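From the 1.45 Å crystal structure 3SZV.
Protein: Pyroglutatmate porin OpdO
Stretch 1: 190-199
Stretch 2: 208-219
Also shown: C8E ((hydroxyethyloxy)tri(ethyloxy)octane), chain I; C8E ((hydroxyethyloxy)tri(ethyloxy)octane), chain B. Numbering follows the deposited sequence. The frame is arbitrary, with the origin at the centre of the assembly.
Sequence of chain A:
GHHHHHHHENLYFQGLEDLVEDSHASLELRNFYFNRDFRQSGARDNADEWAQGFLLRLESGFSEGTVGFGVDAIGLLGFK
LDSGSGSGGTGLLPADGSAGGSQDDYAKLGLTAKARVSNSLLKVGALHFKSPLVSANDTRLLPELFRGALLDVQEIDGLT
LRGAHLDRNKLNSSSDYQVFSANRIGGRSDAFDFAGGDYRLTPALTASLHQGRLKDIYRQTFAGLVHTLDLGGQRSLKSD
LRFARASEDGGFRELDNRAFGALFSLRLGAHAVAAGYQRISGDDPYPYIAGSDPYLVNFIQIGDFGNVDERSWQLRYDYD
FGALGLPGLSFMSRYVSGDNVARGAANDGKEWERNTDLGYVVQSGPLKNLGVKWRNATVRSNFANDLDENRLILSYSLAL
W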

# COMPACT_ATOMS: atom_id res chain seq x y z
N ASP A 190 0.95 14.76 14.77
CA ASP A 190 0.46 13.64 15.56
C ASP A 190 -0.98 13.26 15.21
O ASP A 190 -1.66 12.59 15.99
CB ASP A 190 0.62 13.88 17.07
CG ASP A 190 -0.13 15.10 17.55
OD1 ASP A 190 -0.96 15.64 16.79
OD2 ASP A 190 0.11 15.52 18.70
N ALA A 191 -1.43 13.66 14.03
CA ALA A 191 -2.79 13.31 13.62
C ALA A 191 -2.98 13.27 12.12
O ALA A 191 -2.69 14.23 11.41
CB ALA A 191 -3.81 14.27 14.25
N PHE A 192 -3.45 12.13 11.62
CA PHE A 192 -3.94 12.06 10.26
C PHE A 192 -5.40 11.67 10.29
O PHE A 192 -5.78 10.65 10.88
CB PHE A 192 -3.17 11.07 9.39
CG PHE A 192 -3.61 11.11 7.96
CD1 PHE A 192 -4.54 10.21 7.46
CD2 PHE A 192 -3.15 12.12 7.13
CE1 PHE A 192 -4.97 10.29 6.14
CE2 PHE A 192 -3.57 12.21 5.82
CZ PHE A 192 -4.49 11.29 5.32
N ASP A 193 -6.24 12.50 9.68
CA ASP A 193 -7.66 12.27 9.64
C ASP A 193 -8.13 12.26 8.20
O ASP A 193 -7.71 13.11 7.41
CB ASP A 193 -8.40 13.37 10.40
CG ASP A 193 -8.09 13.36 11.87
OD1 ASP A 193 -8.59 12.47 12.58
OD2 ASP A 193 -7.34 14.25 12.34
N PHE A 194 -9.00 11.33 7.84
CA PHE A 194 -9.61 11.39 6.51
C PHE A 194 -10.99 10.77 6.53
O PHE A 194 -11.35 9.99 7.43
CB PHE A 194 -8.75 10.68 5.46
CG PHE A 194 -9.04 9.19 5.32
CD1 PHE A 194 -9.97 8.74 4.39
CD2 PHE A 194 -8.38 8.26 6.11
CE1 PHE A 194 -10.25 7.38 4.26
CE2 PHE A 194 -8.66 6.89 5.99
CZ PHE A 194 -9.60 6.45 5.05
N ALA A 195 -11.79 11.14 5.55
CA ALA A 195 -13.02 10.43 5.25
C ALA A 195 -13.15 10.38 3.75
O ALA A 195 -12.65 11.27 3.03
CB ALA A 195 -14.23 11.12 5.88
N GLY A 196 -13.82 9.36 3.24
CA GLY A 196 -13.94 9.23 1.80
C GLY A 196 -15.02 8.25 1.41
O GLY A 196 -15.41 7.36 2.19
N GLY A 197 -15.49 8.41 0.18
CA GLY A 197 -16.50 7.52 -0.37
C GLY A 197 -16.06 6.96 -1.70
O GLY A 197 -15.43 7.67 -2.51
N ASP A 198 -16.41 5.70 -1.94
CA ASP A 198 -16.21 5.06 -3.23
C ASP A 198 -17.58 4.58 -3.66
O ASP A 198 -18.21 3.76 -2.98
CB ASP A 198 -15.24 3.88 -3.10
CG ASP A 198 -13.94 4.27 -2.42
OD1 ASP A 198 -13.22 5.14 -2.96
OD2 ASP A 198 -13.64 3.69 -1.35
N TYR A 199 -18.07 5.13 -4.77
CA TYR A 199 -19.45 4.94 -5.17
C TYR A 199 -19.56 4.32 -6.56
O TYR A 199 -19.08 4.90 -7.54
CB TYR A 199 -20.22 6.27 -5.12
CG TYR A 199 -21.67 6.08 -5.51
CD1 TYR A 199 -22.42 5.06 -4.95
CD2 TYR A 199 -22.28 6.89 -6.46
CE1 TYR A 199 -23.74 4.86 -5.30
CE2 TYR A 199 -23.61 6.69 -6.82
CZ TYR A 199 -24.33 5.67 -6.23
OH TYR A 199 -25.65 5.44 -6.57
N SER A 208 -14.74 8.15 -6.78
CA SER A 208 -14.22 8.23 -5.42
C SER A 208 -13.86 9.66 -5.06
O SER A 208 -13.36 10.42 -5.89
CB SER A 208 -12.99 7.34 -5.27
OG SER A 208 -13.34 5.97 -5.44
N LEU A 209 -14.14 10.03 -3.81
CA LEU A 209 -13.76 11.34 -3.29
C LEU A 209 -13.32 11.15 -1.84
O LEU A 209 -14.10 10.68 -1.00
CB LEU A 209 -14.95 12.31 -3.39
CG LEU A 209 -14.68 13.74 -2.93
CD1 LEU A 209 -13.71 14.42 -3.89
CD2 LEU A 209 -15.98 14.50 -2.85
N HIS A 210 -12.06 11.51 -1.56
CA HIS A 210 -11.48 11.37 -0.22
C HIS A 210 -10.86 12.69 0.20
O HIS A 210 -10.21 13.36 -0.61
CB HIS A 210 -10.40 10.28 -0.22
CG HIS A 210 -10.95 8.90 -0.39
ND1 HIS A 210 -10.86 7.93 0.59
CD2 HIS A 210 -11.64 8.34 -1.41
CE1 HIS A 210 -11.45 6.83 0.17
NE2 HIS A 210 -11.92 7.04 -1.04
N GLN A 211 -11.04 13.06 1.45
CA GLN A 211 -10.52 14.32 1.95
C GLN A 211 -9.81 14.07 3.27
O GLN A 211 -10.33 13.37 4.14
CB GLN A 211 -11.68 15.28 2.15
CG GLN A 211 -11.31 16.66 2.67
CD GLN A 211 -12.50 17.60 2.64
OE1 GLN A 211 -13.25 17.64 1.66
NE2 GLN A 211 -12.69 18.35 3.72
N GLY A 212 -8.62 14.63 3.43
CA GLY A 212 -7.80 14.30 4.57
C GLY A 212 -6.88 15.42 5.00
O GLY A 212 -6.72 16.42 4.30
N ARG A 213 -6.28 15.24 6.17
CA ARG A 213 -5.40 16.24 6.75
C ARG A 213 -4.34 15.55 7.58
O ARG A 213 -4.66 14.74 8.46
CB ARG A 213 -6.22 17.18 7.65
CG ARG A 213 -5.38 18.18 8.43
CD ARG A 213 -6.23 18.98 9.42
NE ARG A 213 -6.67 18.16 10.55
CZ ARG A 213 -7.37 18.60 11.58
NH1 ARG A 213 -7.71 19.89 11.65
NH2 ARG A 213 -7.72 17.77 12.55
N LEU A 214 -3.08 15.86 7.29
CA LEU A 214 -2.00 15.52 8.19
C LEU A 214 -1.78 16.79 9.02
O LEU A 214 -1.18 17.77 8.54
CB LEU A 214 -0.75 15.12 7.41
CG LEU A 214 0.43 14.59 8.23
CD1 LEU A 214 0.02 13.36 9.04
CD2 LEU A 214 1.58 14.24 7.32
N LYS A 215 -2.34 16.81 10.22
CA LYS A 215 -2.46 18.02 11.03
C LYS A 215 -1.12 18.73 11.20
O LYS A 215 -0.11 18.10 11.51
CB LYS A 215 -3.08 17.69 12.39
CG LYS A 215 -3.47 18.93 13.19
CD LYS A 215 -4.11 18.56 14.53
CE LYS A 215 -4.44 19.81 15.34
NZ LYS A 215 -4.89 19.48 16.73
N ASP A 216 -1.15 20.04 10.95
CA ASP A 216 0.03 20.91 11.06
C ASP A 216 1.03 20.74 9.93
O ASP A 216 2.12 21.32 9.98
CB ASP A 216 0.71 20.75 12.42
CG ASP A 216 -0.22 21.05 13.57
OD1 ASP A 216 -0.81 22.15 13.59
OD2 ASP A 216 -0.38 20.17 14.45
N ILE A 217 0.68 19.95 8.91
CA ILE A 217 1.52 19.84 7.72
C ILE A 217 0.73 20.13 6.45
O ILE A 217 0.94 21.16 5.82
CB ILE A 217 2.25 18.49 7.61
CG1 ILE A 217 3.05 18.21 8.89
CG2 ILE A 217 3.18 18.51 6.39
CD1 ILE A 217 3.78 16.87 8.87
N TYR A 218 -0.22 19.26 6.09
CA TYR A 218 -0.94 19.47 4.85
C TYR A 218 -2.40 19.01 4.88
O TYR A 218 -2.80 18.19 5.73
CB TYR A 218 -0.20 18.81 3.67
CG TYR A 218 -0.25 17.29 3.63
CD1 TYR A 218 -1.40 16.62 3.22
CD2 TYR A 218 0.85 16.52 4.00
CE1 TYR A 218 -1.45 15.22 3.17
CE2 TYR A 218 0.81 15.12 3.97
CZ TYR A 218 -0.34 14.48 3.56
OH TYR A 218 -0.36 13.10 3.52
N ARG A 219 -3.19 19.55 3.96
CA ARG A 219 -4.53 19.07 3.66
C ARG A 219 -4.48 18.53 2.25
O ARG A 219 -3.82 19.10 1.38
CB ARG A 219 -5.55 20.21 3.73
CG ARG A 219 -5.62 20.93 5.06
CD ARG A 219 -6.48 22.21 4.95
NE ARG A 219 -6.45 22.96 6.19
CZ ARG A 219 -7.17 24.06 6.41
NH1 ARG A 219 -7.97 24.53 5.47
NH2 ARG A 219 -7.08 24.69 7.57
C4 C8E I . -7.75 19.50 0.85
C5 C8E I . -8.68 19.54 2.05
C6 C8E I . -8.45 18.31 2.92
C7 C8E I . -8.57 18.62 4.40
C8 C8E I . -10.01 18.80 4.86
O9 C8E I . -10.14 18.28 6.18
C10 C8E I . -9.95 16.88 6.25
C11 C8E I . -11.22 16.34 6.90
O12 C8E I . -11.26 14.94 6.98
C13 C8E I . -12.18 14.56 7.99
C14 C8E I . -11.76 13.26 8.67
O15 C8E I . -12.85 12.79 9.44
C16 C8E I . -12.46 12.07 10.58
C17 C8E I . -12.74 10.58 10.35
O18 C8E I . -12.53 9.82 11.52
C19 C8E I . -13.60 8.95 11.80
C20 C8E I . -13.07 7.53 11.99
O21 C8E I . -13.22 7.13 13.33
C3 C8E B . -13.89 15.15 5.09
C4 C8E B . -15.26 14.74 4.56
C5 C8E B . -15.18 14.27 3.11
C6 C8E B . -16.47 13.59 2.69
C7 C8E B . -16.18 12.37 1.83
C8 C8E B . -16.76 12.51 0.43
O9 C8E B . -17.77 11.55 0.25
C10 C8E B . -18.37 11.63 -1.02
C11 C8E B . -18.08 10.32 -1.74
O12 C8E B . -19.03 10.05 -2.74
C13 C8E B . -18.47 9.27 -3.78
C14 C8E B . -18.74 9.92 -5.13
O15 C8E B . -17.63 10.74 -5.43
C16 C8E B . -17.96 11.89 -6.17
C17 C8E B . -16.70 12.30 -6.93
O18 C8E B . -16.73 11.83 -8.25
C19 C8E B . -15.74 12.47 -9.02
C20 C8E B . -15.25 11.57 -10.15
O21 C8E B . -14.70 12.39 -11.16
O HOH W 1 -0.14 17.50 14.91
O HOH W 2 -3.53 16.58 17.48
O HOH W 3 -5.61 15.67 11.01

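Strand 192-199 and strand 208-214 run antiparallel, their axes 175° apart in direction and 4.6 Å apart at closest approach. The register is read from CA separations, which alternate between wide hydrogen-bonded pairs, such as Ala-195 with Gln-211 at 5.7 Å CA to CA, and narrow non-hydrogen-bonded ones, such as Gly-196 with His-210 at 3.8 Å CA to CA.

Each wide pair satisfies both of its amides and both of its carbonyls. Asp-193 N donates to Arg-213 O (3.0 Å) and Arg-213 N to Asp-193 O (2.8 Å, though at 147° the least linear of the ladder). Ala-195 N reaches Gln-211 O at 3.0 Å, and Gln-211 N returns to Ala-195 O at 2.9 Å and 172°. Gly-197 N to Leu-209 O (2.9 Å) and Leu-209 N to Gly-197 O (3.0 Å) complete the third pair. Beyond them, Lys-215 N donates to Ala-191 O at 2.9 Å.

On the face carrying His-210, Asp-198 OD1 accepts twice: from His-210 NE2 (3.0 Å, 171°) and from Ser-208 OG (2.6 Å). The NE2 bond requires a proton on that nitrogen. Asp-198 OD2 is satisfied elsewhere in the structure. Gly-196 CA lies 3.7 Å from the centroid of the His-210 ring, 16° off its normal, a CH-pi contact; an ideal CB there would fall 2.0 Å from His-210 ND1. Farther along, Phe-192 CD2 packs against Leu-214 CB at 3.9 Å.

On the other face, Asp-193 OD2 and Arg-213 NH2 form a long salt bridge of 3.5 Å. Water 3 reinforces it, accepting from Arg-213 NE (2.7 Å) and lying 2.6 Å from Asp-193 OD2, to which it can donate. At the loop end, water 2 links the charged side chains, donating to Asp-190 OD1 (2.8 Å) and accepting from Lys-215 NZ (3.3 Å).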